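Local coordinates for protein succinylglutamate desuccinylase (Vibrio parahaemolyticus, PDB 2BCO) that probably hydrolyses N-succinylglutamate to succinate and glutamate with one bound zinc ion, the last step of arginine breakdown by the AST pathway, at residues A[65-68]-A[69-72]; A[222-226]-A[227-231]. All coordinates share one frame; numbering follows the deposited sequence.

Overall arrangement
Interaction 1 is buried and interaction 2 lies at the surface, yet they touch, their centres about 7 Å apart within the catalytic domain. Residues 65-72 run from a zinc ligand into helix 68-81; residues 222-231 form the loop between strand 214-220 and helix 235-245, which folds against them. Interaction 1 combines metal coordination, first-turn helix bonds and apolar packing, whereas interaction 2 relies on a tight turn, a salt bridge and waters. T67 joins them: its OG1 lies 2.6 Å from A224 O and 2.7 Å from N229 ND2, both probable hydrogen bonds. Apolar packing adds to the junction, with M70 CE 3.4 Å from I226 CD1.

Interaction 1 (A[65-68]-A[69-72]); sequences DETA and PMEL. With ZN (zinc ion), chain C.
M70, a selenomethionine, sets its CG anti to its own carbonyl carbon (chi1 -52°) and bends at the last torsion (chi3 -26°), folding CE back onto T67, 3.6 Å from T67 CB. T67 meets it with CB and CG2: chi1 of 74° holds CG2 beside the backbone N and lodges OG1 between N and the carbonyl carbon, where it faces A224 O of the 222-231 loop. T67 O takes E71 N at 3.0 Å, at the entry to helix 68-81, and M70 N in a weak bond. The following i+4 bond runs from L72 N to A68 O, 3.0 Å. P69, which has no N-H to give, rests its CD 3.3 Å from A68 CB. One residue before T67, E66 grips zinc with both carboxylate oxygens, OE1 at 2.3 Å and OE2 at 2.5 Å from the metal; H63 and H155 complete the protein ligands, H63 and E66 forming the HxxE motif of M14-type zinc hydrolases. C156 N also bonds to E66 OE1, fixing the carboxylate against strand 149-157. C156 of that strand also touches A68 and P69, and L154 touches P69, while L72 packs on helix 235-245.

Interaction 2 (A[222-226]-A[227-231]); sequences RVARI and GENAL
R225 and E228 are the ends of a type II beta turn and reach out side by side to form a salt bridge. R225 NH1 donates a hydrogen bond to the syn lone pair of E228 OE1 at 3.1 Å; the oxygen sits in the guanidinium plane, although the two flat groups are turned 61° apart. Both chains start with CG anti to the carbonyl carbon and then extend, which brings R225 CD along the carboxylate, 3.5 Å from E228 OE1. Between their backbones, E228 N closes the turn onto R225 O at 3.0 Å. G227 takes the third position with positive phi (82°), the conformation of that residue in a type II turn, readily taken by glycine. In the next shell the end of the N229 side chain nears A224, with OD1 3.1 Å from A224 CB. Further out, helix 68-81 holds the loop in place: E71 OE1 accepts both G227 N and N229 ND2, which also bonds to T67 OG1, and I226 wedges between that helix and L11 and L15 of helix 10-15. Two waters lie 2.6 and 2.8 Å from N229 OD1 and near R222 O, the farther accepting A230 N. Another accepts R225 N at 2.8 Å and donates to E228 OE1 at 2.9 Å.

Interaction 1 (A[65-68]-A[69-72])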
ATOM      1  N   ASP A  65      -7.532 -10.828   3.360  1.00 16.92           N
ATOM      2  CA  ASP A  65      -6.799 -11.469   4.453  1.00 19.35           C
ATOM      3  C   ASP A  65      -5.636 -10.680   5.077  1.00 18.04           C
ATOM      4  O   ASP A  65      -4.959 -11.188   5.958  1.00 21.05           O
ATOM      5  CB  ASP A  65      -6.301 -12.856   4.005  1.00 10.21           C
ATOM      6  CG  ASP A  65      -5.510 -12.809   2.709  1.00 14.30           C
ATOM      7  OD1 ASP A  65      -5.320 -11.710   2.143  1.00 14.10           O
ATOM      8  OD2 ASP A  65      -5.073 -13.882   2.244  1.00 16.54           O
ATOM      9  N   GLU A  66      -5.406  -9.446   4.649  1.00 12.86           N
ATOM     10  CA  GLU A  66      -4.302  -8.655   5.211  1.00 12.22           C
ATOM     11  C   GLU A  66      -4.827  -7.726   6.303  1.00 11.40           C
ATOM     12  O   GLU A  66      -4.951  -6.515   6.124  1.00 11.51           O
ATOM     13  CB  GLU A  66      -3.610  -7.903   4.069  1.00 11.45           C
ATOM     14  CG  GLU A  66      -2.909  -8.895   3.140  1.00  9.78           C
ATOM     15  CD  GLU A  66      -2.511  -8.307   1.814  1.00 12.85           C
ATOM     16  OE1 GLU A  66      -2.403  -7.068   1.724  1.00 17.19           O
ATOM     17  OE2 GLU A  66      -2.297  -9.087   0.864  1.00  9.96           O
ATOM     18  N   THR A  67      -5.100  -8.330   7.455  1.00  8.45           N
ATOM     19  CA  THR A  67      -5.714  -7.659   8.588  1.00  9.03           C
ATOM     20  C   THR A  67      -4.950  -6.704   9.498  1.00  9.48           C
ATOM     21  O   THR A  67      -5.547  -5.757  10.003  1.00 10.11           O
ATOM     22  CB  THR A  67      -6.420  -8.715   9.488  1.00 11.62           C
ATOM     23  OG1 THR A  67      -5.435  -9.468  10.213  1.00 10.17           O
ATOM     24  CG2 THR A  67      -7.235  -9.693   8.617  1.00  8.84           C
ATOM     25  N   ALA A  68      -3.661  -6.948   9.728  1.00 10.33           N
ATOM     26  CA  ALA A  68      -2.865  -6.088  10.612  1.00  9.82           C
ATOM     27  C   ALA A  68      -3.093  -4.581  10.410  1.00 12.15           C
ATOM     28  O   ALA A  68      -3.373  -3.858  11.367  1.00 15.18           O
ATOM     29  CB  ALA A  68      -1.374  -6.422  10.475  1.00 11.27           C
ATOM     30  N   PRO A  69      -2.981  -4.084   9.169  1.00 12.87           N
ATOM     31  CA  PRO A  69      -3.199  -2.646   8.975  1.00 12.85           C
ATOM     32  C   PRO A  69      -4.626  -2.225   9.325  1.00 14.15           C
ATOM     33  O   PRO A  69      -4.857  -1.099   9.779  1.00 16.59           O
ATOM     34  CB  PRO A  69      -2.881  -2.438   7.493  1.00 18.23           C
ATOM     35  CG  PRO A  69      -1.897  -3.534   7.201  1.00 20.69           C
ATOM     36  CD  PRO A  69      -2.514  -4.714   7.924  1.00 19.89           C
HETATM   37  N   MSE A  70      -5.576  -3.129   9.104  1.00  7.63           N
HETATM   38  CA  MSE A  70      -6.973  -2.850   9.405  1.00  8.94           C
HETATM   39  C   MSE A  70      -7.101  -2.610  10.905  1.00  7.98           C
HETATM   40  O   MSE A  70      -7.823  -1.709  11.335  1.00 10.94           O
HETATM   41  CB  MSE A  70      -7.858  -4.028   8.979  1.00  3.58           C
HETATM   42  CG  MSE A  70      -7.655  -4.468   7.535  1.00  8.08           C
HETATM   43 SE   MSE A  70      -8.863  -5.878   6.937  1.00 37.84          SE
HETATM   44  CE  MSE A  70      -9.252  -6.694   8.655  1.00 17.52           C
ATOM     45  N   GLU A  71      -6.389  -3.416  11.694  1.00 11.98           N
ATOM     46  CA  GLU A  71      -6.411  -3.282  13.150  1.00 11.96           C
ATOM     47  C   GLU A  71      -5.788  -1.949  13.553  1.00 10.51           C
ATOM     48  O   GLU A  71      -6.307  -1.267  14.436  1.00  7.78           O
ATOM     49  CB  GLU A  71      -5.638  -4.425  13.832  1.00 15.04           C
ATOM     50  CG  GLU A  71      -6.189  -5.830  13.594  1.00 13.27           C
ATOM     51  CD  GLU A  71      -5.876  -6.785  14.761  1.00 18.87           C
ATOM     52  OE1 GLU A  71      -5.236  -7.844  14.540  1.00 12.78           O
ATOM     53  OE2 GLU A  71      -6.275  -6.460  15.905  1.00 17.15           O
ATOM     54  N   LEU A  72      -4.678  -1.580  12.906  1.00 14.38           N
ATOM     55  CA  LEU A  72      -4.009  -0.306  13.212  1.00 13.06           C
ATOM     56  C   LEU A  72      -4.931   0.858  12.883  1.00 11.44           C
ATOM     57  O   LEU A  72      -5.050   1.806  13.659  1.00 12.50           O
ATOM     58  CB  LEU A  72      -2.703  -0.157  12.418  1.00  9.31           C
ATOM     59  CG  LEU A  72      -1.608  -1.182  12.722  1.00 10.22           C
ATOM     60  CD1 LEU A  72      -0.334  -0.792  11.986  1.00  5.83           C
ATOM     61  CD2 LEU A  72      -1.360  -1.254  14.247  1.00  6.57           C
TER
HETATM   62 ZN    ZN C 501      -1.746  -7.005  -0.470  1.00 46.01          ZN
HETATM   63  O   HOH W   1       0.437  -8.229  -1.010  1.00 20.89           O

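Interaction 2 (A[222-226]-A[227-231])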
ATOM      1  N   ARG A 222       3.069  -9.989   7.715  1.00 14.09           N
ATOM      2  CA  ARG A 222       2.481 -11.119   6.997  1.00 13.72           C
ATOM      3  C   ARG A 222       0.992 -11.194   7.288  1.00 12.15           C
ATOM      4  O   ARG A 222       0.501 -10.512   8.191  1.00 10.99           O
ATOM      5  CB  ARG A 222       3.148 -12.416   7.471  1.00 14.79           C
ATOM      6  CG  ARG A 222       4.659 -12.433   7.289  1.00 15.51           C
ATOM      7  CD  ARG A 222       5.013 -12.825   5.874  1.00 22.79           C
ATOM      8  NE  ARG A 222       4.746 -14.245   5.636  1.00 25.18           N
ATOM      9  CZ  ARG A 222       5.504 -15.231   6.105  1.00 28.36           C
ATOM     10  NH1 ARG A 222       6.587 -14.954   6.831  1.00 29.24           N
ATOM     11  NH2 ARG A 222       5.179 -16.494   5.858  1.00 28.61           N
ATOM     12  N   VAL A 223       0.278 -12.024   6.533  1.00  7.71           N
ATOM     13  CA  VAL A 223      -1.153 -12.179   6.747  1.00 11.14           C
ATOM     14  C   VAL A 223      -1.446 -13.066   7.962  1.00 10.30           C
ATOM     15  O   VAL A 223      -0.747 -14.044   8.221  1.00 10.70           O
ATOM     16  CB  VAL A 223      -1.861 -12.797   5.499  1.00 21.52           C
ATOM     17  CG1 VAL A 223      -1.365 -12.124   4.233  1.00 23.38           C
ATOM     18  CG2 VAL A 223      -1.626 -14.282   5.431  1.00 20.98           C
ATOM     19  N   ALA A 224      -2.484 -12.702   8.707  1.00 13.65           N
ATOM     20  CA  ALA A 224      -2.911 -13.460   9.876  1.00 12.28           C
ATOM     21  C   ALA A 224      -4.299 -12.966  10.211  1.00 12.52           C
ATOM     22  O   ALA A 224      -4.698 -11.890   9.767  1.00 14.72           O
ATOM     23  CB  ALA A 224      -1.954 -13.230  11.057  1.00  7.06           C
ATOM     24  N   ARG A 225      -5.042 -13.743  10.990  1.00 14.46           N
ATOM     25  CA  ARG A 225      -6.395 -13.346  11.349  1.00 12.20           C
ATOM     26  C   ARG A 225      -6.374 -12.132  12.266  1.00 14.06           C
ATOM     27  O   ARG A 225      -5.348 -11.798  12.862  1.00 15.76           O
ATOM     28  CB  ARG A 225      -7.128 -14.493  12.052  1.00 14.50           C
ATOM     29  CG  ARG A 225      -7.012 -15.840  11.348  1.00 17.45           C
ATOM     30  CD  ARG A 225      -7.806 -16.936  12.060  1.00 15.77           C
ATOM     31  NE  ARG A 225      -7.677 -18.212  11.370  1.00 14.10           N
ATOM     32  CZ  ARG A 225      -6.675 -19.068  11.548  1.00 15.55           C
ATOM     33  NH1 ARG A 225      -5.702 -18.809  12.418  1.00 18.82           N
ATOM     34  NH2 ARG A 225      -6.622 -20.169  10.821  1.00 12.87           N
ATOM     35  N   ILE A 226      -7.515 -11.463  12.355  1.00 14.26           N
ATOM     36  CA  ILE A 226      -7.670 -10.315  13.220  1.00 17.03           C
ATOM     37  C   ILE A 226      -7.510 -10.790  14.680  1.00 17.32           C
ATOM     38  O   ILE A 226      -8.060 -11.829  15.068  1.00 16.91           O
ATOM     39  CB  ILE A 226      -9.070  -9.691  13.015  1.00 16.29           C
ATOM     40  CG1 ILE A 226      -9.160  -9.093  11.607  1.00 19.91           C
ATOM     41  CG2 ILE A 226      -9.350  -8.666  14.093  1.00 16.42           C
ATOM     42  CD1 ILE A 226     -10.505  -8.431  11.264  1.00 19.02           C
ATOM     43  N   GLY A 227      -6.753 -10.027  15.467  1.00 14.65           N
ATOM     44  CA  GLY A 227      -6.517 -10.370  16.856  1.00 11.52           C
ATOM     45  C   GLY A 227      -5.412 -11.401  16.990  1.00 14.90           C
ATOM     46  O   GLY A 227      -5.084 -11.841  18.095  1.00 16.01           O
ATOM     47  N   GLU A 228      -4.834 -11.790  15.857  1.00 10.79           N
ATOM     48  CA  GLU A 228      -3.774 -12.786  15.856  1.00  8.56           C
ATOM     49  C   GLU A 228      -2.538 -12.305  15.090  1.00  9.20           C
ATOM     50  O   GLU A 228      -1.727 -13.112  14.639  1.00  8.68           O
ATOM     51  CB  GLU A 228      -4.305 -14.107  15.259  1.00 10.49           C
ATOM     52  CG  GLU A 228      -5.437 -14.744  16.079  1.00  7.90           C
ATOM     53  CD  GLU A 228      -5.984 -16.044  15.483  1.00 10.72           C
ATOM     54  OE1 GLU A 228      -5.341 -16.646  14.592  1.00  9.69           O
ATOM     55  OE2 GLU A 228      -7.069 -16.477  15.927  1.00 13.56           O
ATOM     56  N   ASN A 229      -2.394 -10.988  14.955  1.00 10.40           N
ATOM     57  CA  ASN A 229      -1.247 -10.414  14.251  1.00 12.34           C
ATOM     58  C   ASN A 229      -0.080 -10.081  15.178  1.00 11.93           C
ATOM     59  O   ASN A 229      -0.248  -9.924  16.388  1.00 12.09           O
ATOM     60  CB  ASN A 229      -1.659  -9.137  13.500  1.00 13.61           C
ATOM     61  CG  ASN A 229      -2.433  -9.431  12.225  1.00 10.67           C
ATOM     62  OD1 ASN A 229      -1.929 -10.095  11.320  1.00 10.21           O
ATOM     63  ND2 ASN A 229      -3.658  -8.936  12.151  1.00 10.97           N
ATOM     64  N   ALA A 230       1.108  -9.972  14.594  1.00 13.94           N
ATOM     65  CA  ALA A 230       2.318  -9.628  15.346  1.00 14.65           C
ATOM     66  C   ALA A 230       2.400  -8.099  15.387  1.00 12.18           C
ATOM     67  O   ALA A 230       3.370  -7.505  14.929  1.00 14.55           O
ATOM     68  CB  ALA A 230       3.549 -10.217  14.640  1.00 20.49           C
ATOM     69  N   LEU A 231       1.367  -7.483  15.957  1.00 14.62           N
ATOM     70  CA  LEU A 231       1.233  -6.027  16.041  1.00 16.03           C
ATOM     71  C   LEU A 231       2.401  -5.195  16.564  1.00 16.99           C
ATOM     72  O   LEU A 231       2.621  -4.075  16.095  1.00 19.09           O
ATOM     73  CB  LEU A 231      -0.029  -5.680  16.841  1.00 12.42           C
ATOM     74  CG  LEU A 231      -1.309  -5.335  16.063  1.00 16.76           C
ATOM     75  CD1 LEU A 231      -1.387  -6.111  14.765  1.00 12.68           C
ATOM     76  CD2 LEU A 231      -2.524  -5.622  16.931  1.00 12.27           C
TER
HETATM   77  O   HOH W   2       0.783 -10.470  11.643  1.00 15.44           O
HETATM   78  O   HOH W   3      -2.397  -9.664   8.783  1.00 15.90           O
HETATM   79  O   HOH W   4      -3.870 -16.017  12.229  1.00 17.70           O